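Local coordinates for protein 3-dehydroquinate dehydratase (Zymomonas mobilis subsp. mobilis, PDB 6SMF) that probably catalyses the trans-dehydration of 3-dehydroquinate to 3-dehydroshikimate in chorismate biosynthesis, working as a homododecameric type II dehydroquinase, at residues F11-P16 and E53-N58; P16-L21 and N81-T86; I104-S109 and E137-A142; S109-R114 and T130-G135. One frame throughout, in Å; residues are numbered along the deposited sequence.

Contact 1: F11-P16 and E53-N58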
loop_
_atom_site.group_PDB
_atom_site.type_symbol
_atom_site.label_atom_id
_atom_site.label_comp_id
_atom_site.label_asym_id
_atom_site.label_seq_id
_atom_site.Cartn_x
_atom_site.Cartn_y
_atom_site.Cartn_z
ATOM N N PHE A 11 9.551 -37.338 10.073
ATOM C CA PHE A 11 8.613 -36.561 10.911
ATOM C C PHE A 11 7.487 -36.014 10.017
ATOM O O PHE A 11 7.719 -35.549 8.865
ATOM C CB PHE A 11 9.355 -35.431 11.618
ATOM C CG PHE A 11 10.102 -35.859 12.853
ATOM C CD1 PHE A 11 11.046 -36.860 12.794
ATOM C CD2 PHE A 11 9.861 -35.247 14.078
ATOM C CE1 PHE A 11 11.705 -37.268 13.940
ATOM C CE2 PHE A 11 10.557 -35.624 15.213
ATOM C CZ PHE A 11 11.448 -36.657 15.143
ATOM N N ILE A 12 6.263 -36.130 10.522
ATOM C CA ILE A 12 5.051 -35.553 9.898
ATOM C C ILE A 12 4.393 -34.727 10.991
ATOM O O ILE A 12 3.929 -35.330 11.986
ATOM C CB ILE A 12 4.137 -36.651 9.359
ATOM C CG1 ILE A 12 4.885 -37.574 8.391
ATOM C CG2 ILE A 12 2.898 -36.036 8.732
ATOM C CD1 ILE A 12 4.022 -38.661 7.767
ATOM N N LEU A 13 4.428 -33.407 10.825
ATOM C CA LEU A 13 4.070 -32.450 11.885
ATOM C C LEU A 13 2.831 -31.666 11.457
ATOM O O LEU A 13 2.867 -31.040 10.395
ATOM C CB LEU A 13 5.269 -31.538 12.129
ATOM C CG LEU A 13 6.559 -32.224 12.553
ATOM C CD1 LEU A 13 7.683 -31.202 12.720
ATOM C CD2 LEU A 13 6.359 -33.002 13.836
ATOM N N ASN A 14 1.793 -31.713 12.289
ATOM C CA ASN A 14 0.480 -31.078 12.045
ATOM C C ASN A 14 0.297 -29.946 13.058
ATOM O O ASN A 14 0.526 -30.144 14.261
ATOM C CB ASN A 14 -0.649 -32.113 12.020
ATOM C CG ASN A 14 -0.549 -33.052 10.828
ATOM O OD1 ASN A 14 -0.581 -32.602 9.691
ATOM N ND2 ASN A 14 -0.392 -34.349 11.062
ATOM N N GLY A 15 -0.072 -28.772 12.553
ATOM C CA GLY A 15 -0.288 -27.594 13.386
ATOM C C GLY A 15 -1.716 -27.516 13.874
ATOM O O GLY A 15 -2.451 -28.503 13.902
ATOM N N PRO A 16 -2.130 -26.303 14.271
ATOM C CA PRO A 16 -3.332 -26.120 15.069
ATOM C C PRO A 16 -4.584 -26.459 14.263
ATOM O O PRO A 16 -4.595 -26.250 13.072
ATOM C CB PRO A 16 -3.303 -24.644 15.483
ATOM C CG PRO A 16 -2.397 -23.978 14.445
ATOM C CD PRO A 16 -1.413 -25.040 14.014
ATOM N N GLU A 53 7.028 -40.440 12.119
ATOM C CA GLU A 53 6.700 -39.954 13.483
ATOM C C GLU A 53 5.719 -38.814 13.310
ATOM O O GLU A 53 6.136 -37.774 12.804
ATOM C CB GLU A 53 7.891 -39.495 14.322
ATOM C CG GLU A 53 7.628 -39.726 15.806
ATOM C CD GLU A 53 8.037 -41.141 16.174
ATOM O OE1 GLU A 53 7.171 -42.029 16.249
ATOM O OE2 GLU A 53 9.256 -41.392 16.341
ATOM N N ILE A 54 4.471 -39.030 13.709
ATOM C CA ILE A 54 3.293 -38.171 13.403
ATOM C C ILE A 54 2.873 -37.474 14.695
ATOM O O ILE A 54 2.573 -38.176 15.648
ATOM C CB ILE A 54 2.140 -39.011 12.816
ATOM C CG1 ILE A 54 2.626 -39.871 11.642
ATOM C CG2 ILE A 54 0.965 -38.121 12.444
ATOM C CD1 ILE A 54 1.524 -40.575 10.857
ATOM N N ARG A 55 2.772 -36.148 14.663
ATOM C CA ARG A 55 2.489 -35.300 15.834
ATOM C C ARG A 55 1.595 -34.124 15.412
ATOM O O ARG A 55 1.602 -33.726 14.221
ATOM C CB ARG A 55 3.828 -34.777 16.352
ATOM C CG ARG A 55 4.728 -35.892 16.843
ATOM C CD ARG A 55 6.006 -35.438 17.520
ATOM N NE ARG A 55 6.698 -36.693 17.828
ATOM C CZ ARG A 55 7.862 -36.807 18.459
ATOM N NH1 ARG A 55 8.552 -35.745 18.873
ATOM N NH2 ARG A 55 8.301 -38.024 18.670
ATOM N N GLN A 56 0.903 -33.546 16.385
ATOM C CA GLN A 56 0.005 -32.395 16.202
ATOM C C GLN A 56 0.120 -31.545 17.456
ATOM O O GLN A 56 0.256 -32.120 18.542
ATOM C CB GLN A 56 -1.432 -32.862 15.975
ATOM C CG GLN A 56 -2.355 -31.739 15.552
ATOM C CD GLN A 56 -2.917 -30.984 16.733
ATOM O OE1 GLN A 56 -3.103 -31.570 17.815
ATOM N NE2 GLN A 56 -3.188 -29.694 16.513
ATOM N N SER A 57 0.052 -30.231 17.297
ATOM C CA SER A 57 -0.021 -29.283 18.418
ATOM C C SER A 57 -0.693 -28.013 17.922
ATOM O O SER A 57 -0.563 -27.699 16.711
ATOM C CB SER A 57 1.339 -29.030 19.004
ATOM O OG SER A 57 1.310 -27.968 19.955
ATOM N N ASN A 58 -1.392 -27.349 18.829
ATOM C CA ASN A 58 -1.957 -25.999 18.621
ATOM C C ASN A 58 -0.874 -24.957 18.928
ATOM O O ASN A 58 -1.175 -23.760 18.795
ATOM C CB ASN A 58 -3.259 -25.808 19.405
ATOM C CG ASN A 58 -4.272 -26.885 19.057
ATOM O OD1 ASN A 58 -4.371 -27.263 17.883
ATOM N ND2 ASN A 58 -4.975 -27.433 20.064
#
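Strands 9-14 and 51-56 are neighbours in the parallel sheet of the type II dehydroquinase fold, and Phe11 to Asn14 pair here with Glu53 to Gln56. Backbone hydrogen bonds run from Ile12 N to Glu53 O (2.8 Å), Arg55 N to Ile12 O, Asn14 N to Arg55 O, and Ser57 N to Asn14 O (3.1 Å). Side chains alternate between the two faces. On one face, Leu13 CD2 packs on Arg55 CB at 4.0 Å, both side chains pointing the same way. The extended Arg55 chain carries its guanidinium to the Phe11 ring. There CE2 of Phe11 lies over the rim of one guanidinium face, 4.2 Å from NH1, with the planes 58° apart. Glu69 forms a salt bridge to the same NH1. On the other face, Ile12 CB meets Ile54 CG1 at 4.2 Å. At the end of the ladder, the Gln56 chain bends at chi2 (-86°). Its NE2 donates to Gly15 O (3.0 Å) from above the carbonyl plane, and also to Asn58 OD1 (3.0 Å). Asn58 ND2 bonds Asp65 of a neighbouring subunit. The strand order 2-1-3-4-5 is that of a flavodoxin-like fold, with predicted active-site loops at the C-terminal strand ends.

Contact 2: P16-L21 and N81-T86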
loop_
_atom_site.group_PDB
_atom_site.type_symbol
_atom_site.label_atom_id
_atom_site.label_comp_id
_atom_site.label_asym_id
_atom_site.label_seq_id
_atom_site.Cartn_x
_atom_site.Cartn_y
_atom_site.Cartn_z
ATOM N N PRO A 16 -2.130 -26.303 14.271
ATOM C CA PRO A 16 -3.332 -26.120 15.069
ATOM C C PRO A 16 -4.584 -26.459 14.263
ATOM O O PRO A 16 -4.595 -26.250 13.072
ATOM C CB PRO A 16 -3.303 -24.644 15.483
ATOM C CG PRO A 16 -2.397 -23.978 14.445
ATOM C CD PRO A 16 -1.413 -25.040 14.014
ATOM N N ASN A 17 -5.575 -26.994 14.972
ATOM C CA ASN A 17 -6.957 -27.202 14.500
ATOM C C ASN A 17 -7.066 -28.431 13.574
ATOM O O ASN A 17 -8.199 -28.916 13.327
ATOM C CB ASN A 17 -7.453 -25.893 13.911
ATOM C CG ASN A 17 -7.426 -24.783 14.934
ATOM O OD1 ASN A 17 -8.089 -24.894 15.975
ATOM N ND2 ASN A 17 -6.708 -23.714 14.621
ATOM N N LEU A 18 -5.964 -28.976 13.084
ATOM C CA LEU A 18 -6.042 -30.176 12.220
ATOM C C LEU A 18 -6.529 -31.380 13.035
ATOM O O LEU A 18 -7.107 -32.301 12.441
ATOM C CB LEU A 18 -4.660 -30.415 11.627
ATOM C CG LEU A 18 -4.269 -29.428 10.547
ATOM C CD1 LEU A 18 -2.795 -29.514 10.241
ATOM C CD2 LEU A 18 -5.056 -29.697 9.309
ATOM N N ASN A 19 -6.303 -31.352 14.350
ATOM C CA ASN A 19 -6.862 -32.355 15.296
ATOM C C ASN A 19 -8.395 -32.386 15.228
ATOM O O ASN A 19 -8.936 -33.411 15.690
ATOM C CB ASN A 19 -6.343 -32.123 16.720
ATOM C CG ASN A 19 -6.618 -30.747 17.278
ATOM O OD1 ASN A 19 -6.344 -29.749 16.606
ATOM N ND2 ASN A 19 -7.204 -30.683 18.471
ATOM N N LEU A 20 -9.065 -31.377 14.648
ATOM C CA LEU A 20 -10.569 -31.286 14.603
ATOM C C LEU A 20 -11.138 -31.867 13.304
ATOM O O LEU A 20 -12.376 -31.934 13.172
ATOM C CB LEU A 20 -11.044 -29.834 14.704
ATOM C CG LEU A 20 -10.611 -29.063 15.941
ATOM C CD1 LEU A 20 -11.275 -27.705 15.947
ATOM C CD2 LEU A 20 -10.955 -29.804 17.203
ATOM N N LEU A 21 -10.259 -32.241 12.385
ATOM C CA LEU A 21 -10.622 -32.822 11.075
ATOM C C LEU A 21 -11.660 -33.921 11.282
ATOM O O LEU A 21 -11.443 -34.769 12.140
ATOM C CB LEU A 21 -9.341 -33.361 10.440
ATOM C CG LEU A 21 -9.235 -33.395 8.919
ATOM C CD1 LEU A 21 -9.615 -32.074 8.251
ATOM C CD2 LEU A 21 -7.812 -33.791 8.545
ATOM N N ASN A 81 2.552 -29.518 7.897
ATOM C CA ASN A 81 1.292 -28.769 7.713
ATOM C C ASN A 81 1.152 -27.867 8.940
ATOM O O ASN A 81 0.648 -28.327 9.954
ATOM C CB ASN A 81 0.121 -29.733 7.516
ATOM C CG ASN A 81 -1.106 -28.955 7.145
ATOM O OD1 ASN A 81 -1.101 -27.752 7.351
ATOM N ND2 ASN A 81 -2.129 -29.610 6.615
ATOM N N ALA A 82 1.688 -26.658 8.887
ATOM C CA ALA A 82 1.665 -25.674 9.994
ATOM C C ALA A 82 0.267 -25.063 10.162
ATOM O O ALA A 82 0.100 -24.234 11.035
ATOM C CB ALA A 82 2.701 -24.613 9.724
ATOM N N ALA A 83 -0.707 -25.455 9.350
ATOM C CA ALA A 83 -2.083 -24.888 9.355
ATOM C C ALA A 83 -2.000 -23.348 9.404
ATOM O O ALA A 83 -1.226 -22.790 8.574
ATOM C CB ALA A 83 -2.886 -25.459 10.476
ATOM N N ALA A 84 -2.708 -22.661 10.318
ATOM C CA ALA A 84 -2.769 -21.176 10.288
ATOM C C ALA A 84 -1.384 -20.568 10.515
ATOM O O ALA A 84 -1.193 -19.470 10.080
ATOM C CB ALA A 84 -3.731 -20.634 11.302
ATOM N N TYR A 85 -0.462 -21.253 11.191
ATOM C CA TYR A 85 0.854 -20.663 11.521
ATOM C C TYR A 85 1.657 -20.529 10.220
ATOM O O TYR A 85 2.640 -19.762 10.210
ATOM C CB TYR A 85 1.604 -21.469 12.596
ATOM C CG TYR A 85 1.027 -21.404 13.986
ATOM C CD1 TYR A 85 0.566 -20.219 14.522
ATOM C CD2 TYR A 85 0.946 -22.538 14.791
ATOM C CE1 TYR A 85 0.045 -20.163 15.806
ATOM C CE2 TYR A 85 0.405 -22.495 16.063
ATOM C CZ TYR A 85 -0.041 -21.299 16.579
ATOM O OH TYR A 85 -0.578 -21.213 17.832
ATOM N N THR A 86 1.286 -21.265 9.167
ATOM C CA THR A 86 1.905 -21.138 7.815
ATOM C C THR A 86 1.915 -19.662 7.387
ATOM O O THR A 86 2.876 -19.242 6.746
ATOM C CB THR A 86 1.131 -21.846 6.692
ATOM O OG1 THR A 86 0.777 -23.234 6.946
ATOM C CG2 THR A 86 1.945 -21.691 5.417
HETATM O O HOH W 1 -5.317 -23.386 11.799
#
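Pro16 and Tyr85 make an apolar contact between the loops that follow strands 9-14 and 77-81. Pro16 CD lies 3.5 Å from Tyr85 CD2, and Pro16 CG is 3.6 Å from Tyr85 CE2. The proline ring crosses the tyrosine at a slant. Tyr85 OH is held by Asn58 O, so the phenol is fixed at its far end too. Ala83 CB packs against Pro16 CD and comes within 3.2 Å of Pro16 O. Leu18 reaches the same loop with its CD1 methyl, 3.6 Å from Asn81 CG and close to Ala83 CB.

The polar link is a water. It donates to Pro16 O, and accepts from Asn17 ND2 and from Ala84 N (3.1 Å).

Bonds inside 81-86 shape the loop. Asn81 CG is anti to the backbone N (chi1 -172°), and OD1 accepts from Ala83 N at 3.1 Å, an Asx turn. Ala83 O takes two bonds, from Thr86 N and, on a lone pair, from Thr86 OG1 (2.6 Å).

Asn81 is a predicted substrate-binding residue. Its ND2 donates to Tyr139 OH and to a bound citrate, probably from the crystallisation liquor. With OD1 engaged in the turn, ND2 is presented to these partners, consistent with a donor role in substrate binding.

Contact 3: I104-S109 and E137-A142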
loop_
_atom_site.group_PDB
_atom_site.type_symbol
_atom_site.label_atom_id
_atom_site.label_comp_id
_atom_site.label_asym_id
_atom_site.label_seq_id
_atom_site.Cartn_x
_atom_site.Cartn_y
_atom_site.Cartn_z
ATOM N N ILE A 104 8.982 -30.589 3.456
ATOM C CA ILE A 104 7.885 -30.528 2.456
ATOM C C ILE A 104 6.643 -29.910 3.113
ATOM O O ILE A 104 6.157 -30.448 4.156
ATOM C CB ILE A 104 7.606 -31.924 1.912
ATOM C CG1 ILE A 104 8.840 -32.475 1.218
ATOM C CG2 ILE A 104 6.404 -31.888 0.987
ATOM C CD1 ILE A 104 8.749 -33.955 0.971
ATOM N N GLU A 105 6.171 -28.803 2.546
ATOM C CA GLU A 105 4.924 -28.144 2.987
ATOM C C GLU A 105 3.762 -28.985 2.475
ATOM O O GLU A 105 3.781 -29.351 1.299
ATOM C CB GLU A 105 4.832 -26.733 2.421
ATOM C CG GLU A 105 3.737 -25.902 3.040
ATOM C CD GLU A 105 3.617 -24.497 2.453
ATOM O OE1 GLU A 105 4.345 -24.160 1.425
ATOM O OE2 GLU A 105 2.786 -23.725 3.026
ATOM N N VAL A 106 2.778 -29.236 3.336
ATOM C CA VAL A 106 1.519 -29.938 2.985
ATOM C C VAL A 106 0.308 -29.127 3.455
ATOM O O VAL A 106 0.332 -28.597 4.563
ATOM C CB VAL A 106 1.550 -31.356 3.566
ATOM C CG1 VAL A 106 0.168 -31.906 3.740
ATOM C CG2 VAL A 106 2.360 -32.250 2.664
ATOM N N HIS A 107 -0.703 -29.038 2.594
ATOM C CA HIS A 107 -2.063 -28.568 2.924
ATOM C C HIS A 107 -3.072 -29.547 2.313
ATOM O O HIS A 107 -2.912 -29.948 1.146
ATOM C CB HIS A 107 -2.338 -27.129 2.440
ATOM C CG HIS A 107 -1.264 -26.178 2.840
ATOM N ND1 HIS A 107 -1.103 -25.755 4.136
ATOM C CD2 HIS A 107 -0.282 -25.594 2.113
ATOM C CE1 HIS A 107 -0.106 -24.909 4.177
ATOM N NE2 HIS A 107 0.424 -24.809 2.939
ATOM N N LEU A 108 -4.095 -29.871 3.096
ATOM C CA LEU A 108 -5.292 -30.584 2.633
ATOM C C LEU A 108 -5.978 -29.768 1.547
ATOM O O LEU A 108 -6.311 -30.334 0.501
ATOM C CB LEU A 108 -6.217 -30.772 3.834
ATOM C CG LEU A 108 -5.691 -31.627 4.988
ATOM C CD1 LEU A 108 -6.530 -31.353 6.235
ATOM C CD2 LEU A 108 -5.728 -33.113 4.615
ATOM N N SER A 109 -6.297 -28.508 1.848
ATOM C CA SER A 109 -7.028 -27.613 0.917
ATOM C C SER A 109 -5.973 -26.869 0.086
ATOM O O SER A 109 -4.752 -27.021 0.364
ATOM C CB SER A 109 -7.901 -26.674 1.669
ATOM O OG SER A 109 -7.085 -25.767 2.385
ATOM N N GLU A 137 -4.462 -37.284 0.338
ATOM C CA GLU A 137 -3.527 -37.577 -0.785
ATOM C C GLU A 137 -2.370 -36.566 -0.775
ATOM O O GLU A 137 -1.314 -36.976 -1.243
ATOM C CB GLU A 137 -4.250 -37.652 -2.142
ATOM C CG GLU A 137 -5.039 -38.942 -2.362
ATOM C CD GLU A 137 -4.361 -40.263 -1.922
ATOM O OE1 GLU A 137 -3.176 -40.519 -2.347
ATOM O OE2 GLU A 137 -4.982 -41.036 -1.107
ATOM N N SER A 138 -2.544 -35.326 -0.283
ATOM C CA SER A 138 -1.444 -34.336 -0.130
ATOM C C SER A 138 -0.318 -34.958 0.721
ATOM O O SER A 138 0.852 -34.899 0.329
ATOM C CB SER A 138 -1.900 -32.984 0.429
ATOM O OG SER A 138 -2.708 -32.253 -0.502
ATOM N N TYR A 139 -0.660 -35.552 1.847
ATOM C CA TYR A 139 0.301 -36.258 2.732
ATOM C C TYR A 139 0.906 -37.478 2.014
ATOM O O TYR A 139 2.143 -37.656 2.069
ATOM C CB TYR A 139 -0.383 -36.685 4.038
ATOM C CG TYR A 139 -0.743 -35.534 4.949
ATOM C CD1 TYR A 139 -1.963 -34.881 4.824
ATOM C CD2 TYR A 139 0.115 -35.126 5.963
ATOM C CE1 TYR A 139 -2.318 -33.858 5.677
ATOM C CE2 TYR A 139 -0.238 -34.104 6.825
ATOM C CZ TYR A 139 -1.447 -33.463 6.666
ATOM O OH TYR A 139 -1.793 -32.435 7.488
ATOM N N SER A 140 0.079 -38.317 1.379
ATOM C CA SER A 140 0.547 -39.573 0.751
ATOM C C SER A 140 1.608 -39.229 -0.314
ATOM O O SER A 140 2.681 -39.878 -0.302
ATOM C CB SER A 140 -0.612 -40.466 0.271
ATOM O OG SER A 140 -0.827 -40.443 -1.136
ATOM N N LEU A 141 1.361 -38.234 -1.167
ATOM C CA LEU A 141 2.303 -37.745 -2.222
ATOM C C LEU A 141 3.602 -37.236 -1.589
ATOM O O LEU A 141 4.717 -37.521 -2.114
ATOM C CB LEU A 141 1.653 -36.606 -2.999
ATOM C CG LEU A 141 0.531 -37.003 -3.956
ATOM C CD1 LEU A 141 -0.337 -35.794 -4.281
ATOM C CD2 LEU A 141 1.108 -37.569 -5.233
ATOM N N ALA A 142 3.451 -36.487 -0.512
ATOM C CA ALA A 142 4.566 -35.920 0.274
ATOM C C ALA A 142 5.414 -37.087 0.797
ATOM O O ALA A 142 6.639 -37.032 0.673
ATOM C CB ALA A 142 3.994 -35.048 1.378
#
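Val106 and Tyr139 meet methyl to ring face where strand 103-107 packs against helix 136-147. The two segments are nearly antiparallel, at 162°, and their axes approach to 7.8 Å. Val106 CG1 sits over the centre of the Tyr139 ring, 3.5 Å from the centroid and 6° off the normal. This is a CH-pi contact. The Leu108 side chain comes to the same ring from its edge, with CD2 in the ring plane and 3.6 Å from Tyr139 CE1. One aromatic ring is thus met on a face and at an edge by residues two apart in the chain. The phenol oxygen reaches past them to Asn14 OD1 and Asn81 ND2, which hold its polar end.

The other Val106 methyl, CG2, is anti to the carbonyl carbon and packs on Ala142 CB at 3.5 Å. Ile104 CG2 touches the same alanine methyl at 4.0 Å. The small Ala142 side chain lets the strand approach the helix closely.

Ser138 provides the polar bond. Its OG donates to His107 O at 2.8 Å, and it also accepts from Phe134 N. On the far side of the strand, His107 NE2 donates to Glu105 OE2 at 2.6 Å, in the imidazole plane but above the carboxylate plane. His107 ND1 bonds a citrate, probably from the crystallisation liquor. Ser138 anchors the backbone of His107, the predicted proton donor, to the helix, and Glu105 orients its ring.

Contact 4: S109-R114 and T130-G135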
loop_
_atom_site.group_PDB
_atom_site.type_symbol
_atom_site.label_atom_id
_atom_site.label_comp_id
_atom_site.label_asym_id
_atom_site.label_seq_id
_atom_site.Cartn_x
_atom_site.Cartn_y
_atom_site.Cartn_z
ATOM N N SER A 109 -6.297 -28.508 1.848
ATOM C CA SER A 109 -7.028 -27.613 0.917
ATOM C C SER A 109 -5.973 -26.869 0.086
ATOM O O SER A 109 -4.752 -27.021 0.364
ATOM C CB SER A 109 -7.901 -26.674 1.669
ATOM O OG SER A 109 -7.085 -25.767 2.385
ATOM N N ASN A 110 -6.410 -26.138 -0.922
ATOM C CA ASN A 110 -5.533 -25.247 -1.703
ATOM C C ASN A 110 -5.648 -23.864 -1.073
ATOM O O ASN A 110 -6.656 -23.175 -1.252
ATOM C CB ASN A 110 -5.931 -25.276 -3.184
ATOM C CG ASN A 110 -5.182 -24.278 -4.047
ATOM O OD1 ASN A 110 -4.282 -23.567 -3.580
ATOM N ND2 ASN A 110 -5.567 -24.229 -5.318
ATOM N N PRO A 111 -4.640 -23.409 -0.314
ATOM C CA PRO A 111 -4.762 -22.140 0.395
ATOM C C PRO A 111 -4.890 -20.936 -0.564
ATOM O O PRO A 111 -5.465 -19.962 -0.178
ATOM C CB PRO A 111 -3.501 -22.048 1.255
ATOM C CG PRO A 111 -2.563 -23.122 0.761
ATOM C CD PRO A 111 -3.368 -24.076 -0.084
ATOM N N HIS A 112 -4.368 -21.021 -1.786
ATOM C CA HIS A 112 -4.426 -19.927 -2.784
ATOM C C HIS A 112 -5.880 -19.781 -3.231
ATOM O O HIS A 112 -6.226 -18.679 -3.723
ATOM C CB HIS A 112 -3.433 -20.158 -3.966
ATOM C CG HIS A 112 -2.018 -19.796 -3.644
ATOM N ND1 HIS A 112 -1.458 -18.590 -4.033
ATOM C CD2 HIS A 112 -1.072 -20.436 -2.917
ATOM C CE1 HIS A 112 -0.230 -18.519 -3.562
ATOM N NE2 HIS A 112 0.026 -19.625 -2.875
ATOM N N ALA A 113 -6.715 -20.817 -3.028
ATOM C CA ALA A 113 -8.136 -20.785 -3.446
ATOM C C ALA A 113 -8.987 -20.159 -2.329
ATOM O O ALA A 113 -10.175 -20.069 -2.487
ATOM C CB ALA A 113 -8.619 -22.168 -3.817
ATOM N N ARG A 114 -8.378 -19.754 -1.236
ATOM C CA ARG A 114 -9.108 -19.268 -0.053
ATOM C C ARG A 114 -8.854 -17.763 0.136
ATOM O O ARG A 114 -8.538 -17.067 -0.877
ATOM C CB ARG A 114 -8.699 -20.197 1.100
ATOM C CG ARG A 114 -9.149 -21.640 0.854
ATOM C CD ARG A 114 -8.758 -22.628 1.907
ATOM N NE ARG A 114 -9.471 -22.355 3.148
ATOM C CZ ARG A 114 -9.193 -22.876 4.324
ATOM N NH1 ARG A 114 -9.905 -22.490 5.361
ATOM N NH2 ARG A 114 -8.223 -23.755 4.462
ATOM N N THR A 130 6.189 -27.971 -1.878
ATOM C CA THR A 130 4.813 -27.780 -1.391
ATOM C C THR A 130 3.886 -28.711 -2.161
ATOM O O THR A 130 3.923 -28.722 -3.402
ATOM C CB THR A 130 4.379 -26.321 -1.595
ATOM O OG1 THR A 130 5.260 -25.514 -0.810
ATOM C CG2 THR A 130 2.956 -26.046 -1.172
ATOM N N ILE A 131 3.029 -29.411 -1.423
ATOM C CA ILE A 131 1.907 -30.199 -1.990
ATOM C C ILE A 131 0.629 -29.721 -1.312
ATOM O O ILE A 131 0.526 -29.836 -0.089
ATOM C CB ILE A 131 2.162 -31.686 -1.816
ATOM C CG1 ILE A 131 3.530 -32.059 -2.400
ATOM C CG2 ILE A 131 0.999 -32.461 -2.436
ATOM C CD1 ILE A 131 3.894 -33.554 -2.315
ATOM N N SER A 132 -0.291 -29.185 -2.106
ATOM C CA SER A 132 -1.549 -28.585 -1.619
ATOM C C SER A 132 -2.737 -29.131 -2.392
ATOM O O SER A 132 -2.655 -29.143 -3.608
ATOM C CB SER A 132 -1.512 -27.078 -1.760
ATOM O OG SER A 132 -0.576 -26.547 -0.855
ATOM N N GLY A 133 -3.828 -29.423 -1.685
ATOM C CA GLY A 133 -5.187 -29.369 -2.255
ATOM C C GLY A 133 -5.773 -30.727 -2.506
ATOM O O GLY A 133 -6.888 -30.749 -3.022
ATOM N N PHE A 134 -5.069 -31.804 -2.127
ATOM C CA PHE A 134 -5.461 -33.196 -2.477
ATOM C C PHE A 134 -6.040 -33.918 -1.249
ATOM O O PHE A 134 -6.092 -35.157 -1.264
ATOM C CB PHE A 134 -4.264 -33.966 -3.058
ATOM C CG PHE A 134 -3.621 -33.306 -4.250
ATOM C CD1 PHE A 134 -4.147 -33.466 -5.523
ATOM C CD2 PHE A 134 -2.522 -32.460 -4.090
ATOM C CE1 PHE A 134 -3.570 -32.816 -6.608
ATOM C CE2 PHE A 134 -1.927 -31.847 -5.183
ATOM C CZ PHE A 134 -2.453 -32.029 -6.436
ATOM N N GLY A 135 -6.482 -33.183 -0.232
ATOM C CA GLY A 135 -6.860 -33.731 1.081
ATOM C C GLY A 135 -5.753 -34.615 1.626
ATOM O O GLY A 135 -4.569 -34.175 1.617
#
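Ser109 and Gly133 bring the two backbones together, with their CA atoms 4.1 Å apart where both segments have just left neighbouring strands. Ser109 O lies 3.3 Å from Gly133 N, but the angle is too poor for a hydrogen bond. Gly133 CA makes a long C-H contact with the same oxygen and lies 3.7 Å from Asn110 N. Gly133 has a positive phi (106°). A CB there would press on the preceding carbonyl O and lie tight against Asn110 CB.

Ser132 supplies the side-chain packing. Its CB rests 3.9 Å from Ser109 O, and its OG is 3.8 Å from Pro111 CD. The touch is between a hydroxyl and a ring methylene.

These are the C-terminal ends of the parallel strands, where the loop after strand 103-107 lines the predicted active site. Ser109 is a predicted substrate-binding residue, and its OG bonds a citrate that probably comes from the crystallisation liquor. Arg114 NH2 donates to the same OG at 3.1 Å, with OG tilted 21° from the guanidinium plane.

Asn110 forms an Asx turn that starts the 3-10 segment 111-113. With CG anti to the backbone N (chi1 174°), its OD1 accepts from His112 N at 3.1 Å, the donor standing above the carbonyl plane. Asn110 ND2 donates to Gly124 O and Ala127 O of a neighbouring subunit. Thr130 to Ser132 pair in an antiparallel ladder with a strand of that same subunit, so the sheet continues across the interface.

From the N terminus, strand 9-14 enters contact 1, which closes the loop through helix 34-48 by pairing with strand 51-56. Contact 2 starts at the shared Pro16 and reaches forward to the loop after strand 77-81, so contacts 1 and 2 cross. A probable backbone hydrogen bond from Gly15 N to Asn81 O joins them. Contact 3 opens later, in series with both, and ties strand 103-107 to the C-terminal helix 136-147. Contact 4 is nested inside its loop, shares Ser109, and links the loop after strand 103-107 to the end of strand 129-132. Tyr139 joins contact 3 to contacts 1 and 2. Contacts 1 and 2 touch one neighbouring subunit, contacts 3 and 4 another.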